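Local coordinates for ribokinase (Arabidopsis thaliana, PDB 6ILR) that catalyses the magnesium- and ATP-dependent phosphorylation of D-ribose at O-5, giving D-ribose 5-phosphate, and acts as a homodimer, at the sodium ion site. Sequence-based numbering; all coordinates share one arbitrary frame.

The sodium ion site. Residues 253-255, 260, 289-290, 292-295, 298. With NA (sodium ion), chain B.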
loop_
_atom_site.group_PDB
_atom_site.type_symbol
_atom_site.label_atom_id
_atom_site.label_comp_id
_atom_site.label_asym_id
_atom_site.label_seq_id
_atom_site.Cartn_x
_atom_site.Cartn_y
_atom_site.Cartn_z
ATOM N N ASP A 253 -9.987 18.012 9.736
ATOM C CA ASP A 253 -10.177 16.619 9.338
ATOM C C ASP A 253 -10.891 15.812 10.425
ATOM O O ASP A 253 -10.370 15.650 11.527
ATOM C CB ASP A 253 -8.817 15.989 9.020
ATOM C CG ASP A 253 -8.929 14.580 8.479
ATOM O OD1 ASP A 253 -10.027 14.186 8.040
ATOM O OD2 ASP A 253 -7.901 13.867 8.493
ATOM N N THR A 254 -12.077 15.297 10.114
ATOM C CA THR A 254 -12.866 14.593 11.116
ATOM C C THR A 254 -12.651 13.084 11.086
ATOM O O THR A 254 -13.379 12.344 11.745
ATOM C CB THR A 254 -14.370 14.876 10.947
ATOM O OG1 THR A 254 -14.825 14.346 9.695
ATOM C CG2 THR A 254 -14.641 16.374 10.999
ATOM N N THR A 255 -11.665 12.623 10.325
ATOM C CA THR A 255 -11.365 11.193 10.298
ATOM C C THR A 255 -10.809 10.747 11.645
ATOM O O THR A 255 -9.943 11.414 12.225
ATOM C CB THR A 255 -10.357 10.827 9.191
ATOM O OG1 THR A 255 -9.149 11.568 9.384
ATOM C CG2 THR A 255 -10.928 11.148 7.822
ATOM N N THR A 260 -11.619 8.300 18.353
ATOM C CA THR A 260 -11.049 9.049 19.471
ATOM C C THR A 260 -12.091 9.195 20.582
ATOM O O THR A 260 -11.809 8.953 21.759
ATOM C CB THR A 260 -10.561 10.440 19.029
ATOM O OG1 THR A 260 -9.632 10.302 17.946
ATOM C CG2 THR A 260 -9.888 11.175 20.184
ATOM N N CYS A 289 -8.863 16.296 18.174
ATOM C CA CYS A 289 -8.641 15.374 17.067
ATOM C C CYS A 289 -8.995 15.966 15.698
ATOM O O CYS A 289 -8.275 15.760 14.721
ATOM C CB CYS A 289 -9.446 14.091 17.293
ATOM S SG CYS A 289 -9.599 13.078 15.826
ATOM N N VAL A 290 -10.100 16.701 15.623
ATOM C CA VAL A 290 -10.562 17.229 14.336
ATOM C C VAL A 290 -9.793 18.466 13.864
ATOM O O VAL A 290 -10.101 19.022 12.812
ATOM C CB VAL A 290 -12.059 17.593 14.374
ATOM C CG1 VAL A 290 -12.900 16.377 14.745
ATOM C CG2 VAL A 290 -12.301 18.740 15.345
ATOM N N VAL A 292 -6.530 18.410 13.332
ATOM C CA VAL A 292 -5.318 17.916 12.691
ATOM C C VAL A 292 -5.685 16.884 11.627
ATOM O O VAL A 292 -6.548 16.037 11.852
ATOM C CB VAL A 292 -4.346 17.292 13.728
ATOM C CG1 VAL A 292 -3.159 16.619 13.043
ATOM C CG2 VAL A 292 -3.873 18.341 14.724
ATOM N N LYS A 293 -5.045 16.963 10.464
ATOM C CA LYS A 293 -5.295 15.992 9.405
ATOM C C LYS A 293 -4.756 14.624 9.812
ATOM O O LYS A 293 -3.711 14.523 10.458
ATOM C CB LYS A 293 -4.669 16.449 8.081
ATOM C CG LYS A 293 -4.962 15.527 6.900
ATOM C CD LYS A 293 -4.959 16.283 5.583
ATOM C CE LYS A 293 -4.659 15.362 4.406
ATOM N NZ LYS A 293 -3.214 15.377 4.034
ATOM N N GLY A 294 -5.484 13.574 9.446
ATOM C CA GLY A 294 -5.092 12.215 9.772
ATOM C C GLY A 294 -5.893 11.684 10.942
ATOM O O GLY A 294 -6.673 12.423 11.544
ATOM N N ALA A 295 -5.720 10.407 11.265
ATOM C CA ALA A 295 -6.399 9.847 12.426
ATOM C C ALA A 295 -5.426 9.655 13.588
ATOM O O ALA A 295 -5.545 10.330 14.614
ATOM C CB ALA A 295 -7.083 8.545 12.071
ATOM N N SER A 298 -3.503 12.771 14.671
ATOM C CA SER A 298 -4.342 13.780 15.303
ATOM C C SER A 298 -4.741 13.423 16.744
ATOM O O SER A 298 -5.293 14.265 17.454
ATOM C CB SER A 298 -5.600 14.031 14.455
ATOM O OG SER A 298 -6.452 12.901 14.411
HETATM NA NA NA B . -8.308 14.354 12.528
#
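In this PfkB-family ribokinase the monovalent-cation site, the site that takes potassium in ribokinases, is modelled with sodium, which may come from the purification or crystallisation medium. Backbone carbonyls supply the firm ligands. The loop ahead of helix 257-270 contributes Asp253 O, at 2.6 Å from the sodium, and the last residue of helix 275-289 turns Cys289 O towards it. The following loop then wraps round the metal and presents two alternate carbonyls to the sodium, Val292 O at 2.5 Å and Gly294 O at 2.7 Å, while the intervening Lys293 points its peptide oxygen elsewhere. Gly294 does so with a positive phi of 102°. The shell is irregular: Val292 O stands nearly square to the other three oxygens, whereas Gly294 O and Cys289 O open to 133°. Thr255 O lies 3.4 Å from the sodium, and Ser298 OG is also a longer contact to it; both are too long to count as firm bonds and may complete a wider, less well-defined shell, perhaps with water.

Asp253 binds the ion through its main chain, and its side chain ties the two loops together. With CG anti to the backbone N (chi1 -175°), the carboxylate reaches across to the 292-294 loop, where OD2 accepts Gly294 N at 2.6 Å, nearly straight and on its anti lone pair. The same oxygen takes the Thr255 hydroxyl OG1 at 2.8 Å from above the carboxylate plane, and OD1 accepts the Thr255 N-H, also from above. An alanine here would remove this carboxylate and would probably loosen the register between the loops, disturbing the placement of Gly294 O.

Ser298 OG, tucked between its own N and C, lies within hydrogen-bonding range of Gly294 O and, at 2.7 Å, of Ala295 O, above both carbonyl planes; its one hydrogen must be shared or alternate between them. The site centre lies about 9 Å from Asp259, the family's catalytic base in helix 257-270; Asp253 and Thr255 precede this helix, and the cation might help order that segment.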